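Arsenical resistance operon trans-acting repressor (PDB 3KTB) probably acts as a DNA-binding repressor of an arsenical resistance operon and is built on a thioredoxin-like fold. Local coordinates at residues A[7-12]-A[77-82]; A[11-16]-A[48-53]. All coordinates share one frame; numbering follows the deposited sequence.

Contact 1: residues A[7-12]-A[77-82]; sequences IEIFDP and PITLVD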
ATOM      1  N   ILE A   7       9.723  27.550  -5.621  1.00 54.36           N
ATOM      2  CA  ILE A   7      10.922  27.581  -4.796  1.00 55.25           C
ATOM      3  C   ILE A   7      10.678  26.784  -3.525  1.00 56.63           C
ATOM      4  O   ILE A   7       9.681  26.998  -2.824  1.00 55.42           O
ATOM      5  CB  ILE A   7      11.335  29.013  -4.427  1.00 51.92           C
ATOM      6  CG1 ILE A   7      11.381  29.901  -5.682  1.00 49.33           C
ATOM      7  CG2 ILE A   7      12.690  28.997  -3.727  1.00 43.46           C
ATOM      8  CD1 ILE A   7      11.279  31.374  -5.391  1.00 50.90           C
ATOM      9  N   GLU A   8      11.591  25.859  -3.251  1.00 59.15           N
ATOM     10  CA  GLU A   8      11.551  25.029  -2.056  1.00 64.25           C
ATOM     11  C   GLU A   8      12.944  25.042  -1.440  1.00 66.20           C
ATOM     12  O   GLU A   8      13.928  24.786  -2.124  1.00 72.47           O
ATOM     13  CB  GLU A   8      11.177  23.597  -2.427  1.00 62.89           C
ATOM     14  CG  GLU A   8      10.587  22.798  -1.291  1.00 67.20           C
ATOM     15  CD  GLU A   8      10.272  21.372  -1.718  1.00 78.25           C
ATOM     16  OE1 GLU A   8      10.041  20.522  -0.829  1.00 75.39           O
ATOM     17  OE2 GLU A   8      10.264  21.103  -2.945  1.00 83.23           O
ATOM     18  N   ILE A   9      13.023  25.348  -0.151  1.00 60.26           N
ATOM     19  CA  ILE A   9      14.302  25.529   0.516  1.00 59.53           C
ATOM     20  C   ILE A   9      14.498  24.464   1.600  1.00 58.22           C
ATOM     21  O   ILE A   9      13.637  24.280   2.472  1.00 55.67           O
ATOM     22  CB  ILE A   9      14.394  26.932   1.163  1.00 56.23           C
ATOM     23  CG1 ILE A   9      14.495  28.013   0.085  1.00 58.07           C
ATOM     24  CG2 ILE A   9      15.579  27.006   2.111  1.00 54.26           C
ATOM     25  CD1 ILE A   9      14.333  29.421   0.616  1.00 51.19           C
ATOM     26  N   PHE A  10      15.630  23.771   1.540  1.00 58.21           N
ATOM     27  CA  PHE A  10      15.971  22.751   2.535  1.00 58.15           C
ATOM     28  C   PHE A  10      17.003  23.303   3.498  1.00 57.26           C
ATOM     29  O   PHE A  10      18.176  23.429   3.156  1.00 62.86           O
ATOM     30  CB  PHE A  10      16.456  21.481   1.832  1.00 65.47           C
ATOM     31  CG  PHE A  10      15.384  20.828   1.016  1.00 69.51           C
ATOM     32  CD1 PHE A  10      14.802  19.636   1.431  1.00 70.80           C
ATOM     33  CD2 PHE A  10      14.901  21.448  -0.131  1.00 66.63           C
ATOM     34  CE1 PHE A  10      13.779  19.053   0.704  1.00 70.86           C
ATOM     35  CE2 PHE A  10      13.885  20.872  -0.867  1.00 71.49           C
ATOM     36  CZ  PHE A  10      13.321  19.669  -0.449  1.00 74.36           C
ATOM     37  N   ASP A  11      16.561  23.687   4.689  1.00 52.85           N
ATOM     38  CA  ASP A  11      17.490  24.242   5.662  1.00 54.39           C
ATOM     39  C   ASP A  11      18.404  23.156   6.230  1.00 63.90           C
ATOM     40  O   ASP A  11      18.111  21.964   6.100  1.00 56.93           O
ATOM     41  CB  ASP A  11      16.727  24.906   6.798  1.00 53.10           C
ATOM     42  CG  ASP A  11      15.904  26.110   6.328  1.00 52.56           C
ATOM     43  OD1 ASP A  11      16.486  27.067   5.785  1.00 50.35           O
ATOM     44  OD2 ASP A  11      14.669  26.081   6.506  1.00 49.35           O
ATOM     45  N   PRO A  12      19.527  23.570   6.843  1.00 67.52           N
ATOM     46  CA  PRO A  12      20.241  22.668   7.750  1.00 70.93           C
ATOM     47  C   PRO A  12      19.336  22.291   8.918  1.00 71.17           C
ATOM     48  O   PRO A  12      18.202  22.791   9.012  1.00 64.25           O
ATOM     49  CB  PRO A  12      21.398  23.531   8.261  1.00 64.29           C
ATOM     50  CG  PRO A  12      21.625  24.532   7.188  1.00 67.01           C
ATOM     51  CD  PRO A  12      20.283  24.806   6.578  1.00 64.95           C
ATOM     52  N   PRO A  77      22.143  25.163   3.289  1.00 72.31           N
ATOM     53  CA  PRO A  77      20.814  24.944   2.701  1.00 65.22           C
ATOM     54  C   PRO A  77      20.837  24.723   1.203  1.00 67.58           C
ATOM     55  O   PRO A  77      21.624  25.339   0.500  1.00 67.94           O
ATOM     56  CB  PRO A  77      20.101  26.272   2.971  1.00 56.55           C
ATOM     57  CG  PRO A  77      21.175  27.283   2.825  1.00 58.99           C
ATOM     58  CD  PRO A  77      22.445  26.605   3.387  1.00 66.74           C
ATOM     59  N   ILE A  78      19.944  23.869   0.722  1.00 67.58           N
ATOM     60  CA  ILE A  78      19.769  23.661  -0.697  1.00 66.64           C
ATOM     61  C   ILE A  78      18.448  24.295  -1.098  1.00 64.94           C
ATOM     62  O   ILE A  78      17.428  24.066  -0.443  1.00 62.93           O
ATOM     63  CB  ILE A  78      19.679  22.161  -1.020  1.00 75.01           C
ATOM     64  CG1 ILE A  78      21.001  21.445  -0.724  1.00 82.35           C
ATOM     65  CG2 ILE A  78      19.270  21.948  -2.460  1.00 74.20           C
ATOM     66  CD1 ILE A  78      20.904  19.934  -0.847  1.00 82.09           C
ATOM     67  N   THR A  79      18.464  25.076  -2.173  1.00 65.33           N
ATOM     68  CA  THR A  79      17.245  25.656  -2.722  1.00 60.28           C
ATOM     69  C   THR A  79      16.918  25.044  -4.070  1.00 66.67           C
ATOM     70  O   THR A  79      17.740  25.058  -4.970  1.00 72.51           O
ATOM     71  CB  THR A  79      17.404  27.139  -2.918  1.00 60.40           C
ATOM     72  OG1 THR A  79      17.743  27.722  -1.660  1.00 61.42           O
ATOM     73  CG2 THR A  79      16.097  27.746  -3.409  1.00 60.80           C
ATOM     74  N   LEU A  80      15.717  24.497  -4.204  1.00 69.73           N
ATOM     75  CA  LEU A  80      15.278  23.971  -5.489  1.00 69.30           C
ATOM     76  C   LEU A  80      14.413  25.031  -6.146  1.00 65.57           C
ATOM     77  O   LEU A  80      13.595  25.668  -5.487  1.00 59.05           O
ATOM     78  CB  LEU A  80      14.470  22.683  -5.326  1.00 64.91           C
ATOM     79  CG  LEU A  80      15.090  21.527  -4.542  1.00 67.19           C
ATOM     80  CD1 LEU A  80      14.101  20.365  -4.482  1.00 68.76           C
ATOM     81  CD2 LEU A  80      16.419  21.095  -5.150  1.00 69.94           C
ATOM     82  N   VAL A  81      14.630  25.224  -7.441  1.00 66.10           N
ATOM     83  CA  VAL A  81      13.821  26.105  -8.246  1.00 66.04           C
ATOM     84  C   VAL A  81      13.267  25.231  -9.355  1.00 68.92           C
ATOM     85  O   VAL A  81      14.024  24.641 -10.123  1.00 76.78           O
ATOM     86  CB  VAL A  81      14.649  27.266  -8.810  1.00 63.54           C
ATOM     87  CG1 VAL A  81      13.810  28.121  -9.768  1.00 60.69           C
ATOM     88  CG2 VAL A  81      15.170  28.115  -7.667  1.00 59.75           C
ATOM     89  N   ASP A  82      11.938  25.138  -9.389  1.00 68.09           N
ATOM     90  CA  ASP A  82      11.197  24.190 -10.221  1.00 73.24           C
ATOM     91  C   ASP A  82      11.757  22.767 -10.159  1.00 79.63           C
ATOM     92  O   ASP A  82      11.811  22.068 -11.164  1.00 83.38           O
ATOM     93  CB  ASP A  82      11.066  24.695 -11.660  1.00 73.69           C
ATOM     94  CG  ASP A  82      10.066  25.844 -11.785  1.00 81.22           C
ATOM     95  OD1 ASP A  82      10.314  26.763 -12.597  1.00 87.78           O
ATOM     96  OD2 ASP A  82       9.027  25.833 -11.076  1.00 77.12           O
TER

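Contact 2: residues A[11-16]-A[48-53]; sequences DPAMCC and RHNLRD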
ATOM      1  N   ASP A  11      16.561  23.687   4.689  1.00 52.85           N
ATOM      2  CA  ASP A  11      17.490  24.242   5.662  1.00 54.39           C
ATOM      3  C   ASP A  11      18.404  23.156   6.230  1.00 63.90           C
ATOM      4  O   ASP A  11      18.111  21.964   6.100  1.00 56.93           O
ATOM      5  CB  ASP A  11      16.727  24.906   6.798  1.00 53.10           C
ATOM      6  CG  ASP A  11      15.904  26.110   6.328  1.00 52.56           C
ATOM      7  OD1 ASP A  11      16.486  27.067   5.785  1.00 50.35           O
ATOM      8  OD2 ASP A  11      14.669  26.081   6.506  1.00 49.35           O
ATOM      9  N   PRO A  12      19.527  23.570   6.843  1.00 67.52           N
ATOM     10  CA  PRO A  12      20.241  22.668   7.750  1.00 70.93           C
ATOM     11  C   PRO A  12      19.336  22.291   8.918  1.00 71.17           C
ATOM     12  O   PRO A  12      18.202  22.791   9.012  1.00 64.25           O
ATOM     13  CB  PRO A  12      21.398  23.531   8.261  1.00 64.29           C
ATOM     14  CG  PRO A  12      21.625  24.532   7.188  1.00 67.01           C
ATOM     15  CD  PRO A  12      20.283  24.806   6.578  1.00 64.95           C
ATOM     16  N   ALA A  13      19.830  21.420   9.797  1.00 68.30           N
ATOM     17  CA  ALA A  13      19.151  21.155  11.054  1.00 62.80           C
ATOM     18  C   ALA A  13      19.293  22.399  11.929  1.00 56.17           C
ATOM     19  O   ALA A  13      20.408  22.866  12.203  1.00 58.45           O
ATOM     20  CB  ALA A  13      19.741  19.895  11.760  1.00 52.59           C
HETATM   21  N   MSE A  14      18.164  22.954  12.344  1.00 49.69           N
HETATM   22  CA  MSE A  14      18.170  24.148  13.166  1.00 52.02           C
HETATM   23  C   MSE A  14      17.203  23.935  14.323  1.00 52.97           C
HETATM   24  O   MSE A  14      16.305  23.094  14.242  1.00 55.23           O
HETATM   25  CB  MSE A  14      17.756  25.369  12.336  1.00 49.75           C
HETATM   26  CG  MSE A  14      18.605  25.568  11.066  1.00 51.63           C
HETATM   27 SE   MSE A  14      18.054  27.175  10.066  0.68 54.80          SE
HETATM   28  CE  MSE A  14      16.168  26.730   9.721  1.00 41.87           C
ATOM     29  N   CYS A  15      17.369  24.701  15.389  1.00 43.97           N
ATOM     30  CA  CYS A  15      16.544  24.525  16.571  1.00 48.14           C
ATOM     31  C   CYS A  15      15.124  25.103  16.374  1.00 52.40           C
ATOM     32  O   CYS A  15      14.224  24.836  17.168  1.00 56.88           O
ATOM     33  CB  CYS A  15      17.242  25.110  17.804  1.00 43.61           C
ATOM     34  SG  CYS A  15      18.697  24.099  18.307  1.00 50.62           S
ATOM     35  N   CYS A  16      14.925  25.867  15.306  1.00 43.35           N
ATOM     36  CA  CYS A  16      13.591  26.358  14.954  1.00 45.52           C
ATOM     37  C   CYS A  16      13.462  26.566  13.451  1.00 44.49           C
ATOM     38  O   CYS A  16      14.462  26.725  12.754  1.00 49.11           O
ATOM     39  CB  CYS A  16      13.252  27.654  15.723  1.00 50.32           C
ATOM     40  SG  CYS A  16      14.315  29.086  15.320  1.00 56.12           S
ATOM     41  N   ARG A  48       9.587  25.595   3.143  1.00 48.02           N
ATOM     42  CA  ARG A  48      10.880  25.372   3.804  1.00 49.98           C
ATOM     43  C   ARG A  48      10.862  24.053   4.511  1.00 56.18           C
ATOM     44  O   ARG A  48       9.833  23.664   5.084  1.00 57.90           O
ATOM     45  CB  ARG A  48      11.092  26.359   4.929  1.00 52.51           C
ATOM     46  CG  ARG A  48      11.635  27.670   4.565  1.00 56.73           C
ATOM     47  CD  ARG A  48      11.861  28.424   5.858  1.00 46.68           C
ATOM     48  NE  ARG A  48      13.285  28.494   6.088  1.00 46.66           N
ATOM     49  CZ  ARG A  48      13.911  29.563   6.543  1.00 45.25           C
ATOM     50  NH1 ARG A  48      13.201  30.649   6.834  1.00 38.44           N
ATOM     51  NH2 ARG A  48      15.240  29.538   6.695  1.00 46.40           N
ATOM     52  N   HIS A  49      12.016  23.401   4.557  1.00 55.54           N
ATOM     53  CA  HIS A  49      12.177  22.254   5.436  1.00 59.90           C
ATOM     54  C   HIS A  49      13.371  22.426   6.369  1.00 59.99           C
ATOM     55  O   HIS A  49      14.389  23.031   6.007  1.00 56.90           O
ATOM     56  CB  HIS A  49      12.316  20.959   4.636  1.00 56.17           C
ATOM     57  CG  HIS A  49      11.247  20.779   3.610  1.00 58.30           C
ATOM     58  ND1 HIS A  49       9.914  20.642   3.945  1.00 58.92           N
ATOM     59  CD2 HIS A  49      11.305  20.743   2.257  1.00 52.69           C
ATOM     60  CE1 HIS A  49       9.196  20.520   2.841  1.00 57.64           C
ATOM     61  NE2 HIS A  49      10.016  20.578   1.804  1.00 59.42           N
ATOM     62  N   ASN A  50      13.229  21.877   7.569  1.00 55.55           N
ATOM     63  CA  ASN A  50      14.314  21.833   8.542  1.00 60.20           C
ATOM     64  C   ASN A  50      14.744  20.367   8.771  1.00 63.95           C
ATOM     65  O   ASN A  50      13.926  19.525   9.161  1.00 65.00           O
ATOM     66  CB  ASN A  50      13.828  22.492   9.840  1.00 60.39           C
ATOM     67  CG  ASN A  50      14.829  22.387  10.971  1.00 73.76           C
ATOM     68  OD1 ASN A  50      15.965  21.938  10.790  1.00 75.86           O
ATOM     69  ND2 ASN A  50      14.406  22.808  12.158  1.00 79.75           N
ATOM     70  N   LEU A  51      16.013  20.051   8.519  1.00 64.37           N
ATOM     71  CA  LEU A  51      16.494  18.675   8.662  1.00 67.79           C
ATOM     72  C   LEU A  51      16.158  18.059  10.036  1.00 69.28           C
ATOM     73  O   LEU A  51      15.760  16.907  10.150  1.00 69.72           O
ATOM     74  CB  LEU A  51      18.003  18.617   8.421  1.00 67.48           C
ATOM     75  CG  LEU A  51      18.657  17.246   8.607  1.00 70.28           C
ATOM     76  CD1 LEU A  51      17.827  16.151   7.930  1.00 74.06           C
ATOM     77  CD2 LEU A  51      20.098  17.243   8.068  1.00 68.03           C
ATOM     78  N   ARG A  52      16.321  18.837  11.084  1.00 68.19           N
ATOM     79  CA  ARG A  52      15.989  18.364  12.413  1.00 74.51           C
ATOM     80  C   ARG A  52      14.522  17.946  12.572  1.00 79.42           C
ATOM     81  O   ARG A  52      14.206  17.028  13.324  1.00 84.11           O
ATOM     82  CB  ARG A  52      16.322  19.443  13.431  1.00 70.82           C
ATOM     83  CG  ARG A  52      15.591  19.273  14.729  1.00 75.77           C
ATOM     84  CD  ARG A  52      16.219  20.120  15.790  1.00 82.98           C
ATOM     85  NE  ARG A  52      15.462  20.005  17.019  1.00 93.43           N
ATOM     86  CZ  ARG A  52      14.368  20.704  17.285  1.00 95.47           C
ATOM     87  NH1 ARG A  52      13.902  21.581  16.404  1.00 89.34           N
ATOM     88  NH2 ARG A  52      13.746  20.522  18.441  1.00102.35           N
ATOM     89  N   ASP A  53      13.630  18.622  11.863  1.00 80.84           N
ATOM     90  CA  ASP A  53      12.193  18.406  12.031  1.00 78.99           C
ATOM     91  C   ASP A  53      11.599  17.432  11.005  1.00 76.83           C
ATOM     92  O   ASP A  53      10.736  16.629  11.347  1.00 76.07           O
ATOM     93  CB  ASP A  53      11.433  19.746  11.992  1.00 78.61           C
ATOM     94  CG  ASP A  53      11.688  20.605  13.228  1.00 83.81           C
ATOM     95  OD1 ASP A  53      11.428  21.833  13.161  1.00 80.90           O
ATOM     96  OD2 ASP A  53      12.150  20.057  14.261  1.00 87.90           O
TER

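Contact 1: residues A[7-12]-A[77-82]
F10 and I78 face each other as a hydrogen-bonded antiparallel pair, and E8 and L80 form the next such pair along strands 7-11 and 78-81. Between them the two pairs use up the facing N-H and C=O groups of four residues. In the first pair F10 N gives a nearly straight bond to I78 O (2.7 Å, 173° at the hydrogen), while the return bond from I78 N to F10 O is longer and more bent, at 146°. The second pair is more even: L80 N reaches E8 O at 2.8 Å and E8 N reaches L80 O at 3.0 Å. F10 O also receives a close CA-H contact from P77, with P77 CA 3.1 Å from F10 O, where a cis peptide bond leads into the strand. The outward amides of 7-11 turn to strand 47-50, with I9 bonding to T47 and H49.

Side chains leave the pair of strands on two faces. On the face of F10 and L80, the ring crosses the leucine at a slant, F10 CE2 lying 3.7 Å from L80 CD1, and V64 of helix 62-69 packs on both. E8 stretches out on this face too, its CG anti to the backbone N (chi1 -157°), and its OE1 accepts a bond from H49 NE2. On the other face, T79 lies beside I7 and I9; I7 CG2 meets T79 CG2 at 3.6 Å, and helix 94-101 covers I7. Two central antiparallel strands with helices on both faces, the second entered through a cis-proline, are typical of the thioredoxin fold.

Contact 2: residues A[11-16]-A[48-53]
D11 and R48 meet in a side-on salt bridge, and D11 is the residue this contact buries most. R48 offers two nitrogens, one to each carboxylate oxygen: NE lies 2.8 Å from D11 OD2 on its syn side, and NH2 lies 2.9 Å from D11 OD1. The grip is twisted, for the carboxylate and guanidinium planes stand 47° apart; OD1 sits in the guanidinium plane, yet NH2 comes to it from above the carboxylate. OD1 has a second partner in Y91 OH, and the backbone of D11 is tied down as well, D11 N giving a bond to H49 O.

The N50 side-chain amide pairs with both the N-H and the C=O of M14. Its CG stands anti to the backbone N (chi1 174°), and the amide beyond takes a bond from M14 N at OD1 (2.9 Å) and gives one from ND2 to M14 O (2.8 Å). OD1 also accepts from R52 N, closing an Asx turn; the two donors reach it from opposite faces of the amide plane. P12 O, an acceptor, lies only 3.0 Å from N50 OD1, a repulsion that these donors probably offset.

R52, with CG, CD and NE extended, runs its aliphatic part past A13 and M14: A13 CB is 3.8 Å from R52 CB, and M14 O is 3.4 Å from R52 CD. Its NH1 makes a charge-only pair with D53. Beyond it, C15 forms a disulfide with C15 of a second subunit, and C16 is bonded to C21. A two-pronged ion pair and one asparagine amide thus probably hold the backbone leading into a cysteine-bearing loop joined covalently to another subunit.

How the contacts relate
Contacts 1 and 2 have centres about 12 Å apart and begin from the same part of the chain, sharing D11 and P12. In the sheet, whose order is 47-50, 7-11, 78-81, 84-87, strand 7-11 has a parallel neighbour on one side and an antiparallel one on the other. Contact 1 lies near the centre of the chain; contact 2 lies farther out, where strands 7-11 and 47-50 give way to loops. Along the sequence 7-16 comes first, then 48-53 after helix 27-41, and last 77-82. H49 touches contact 1 directly, its ring meeting F10. The cysteine loop thus follows directly on 7-11, one of the sheet's two interior strands.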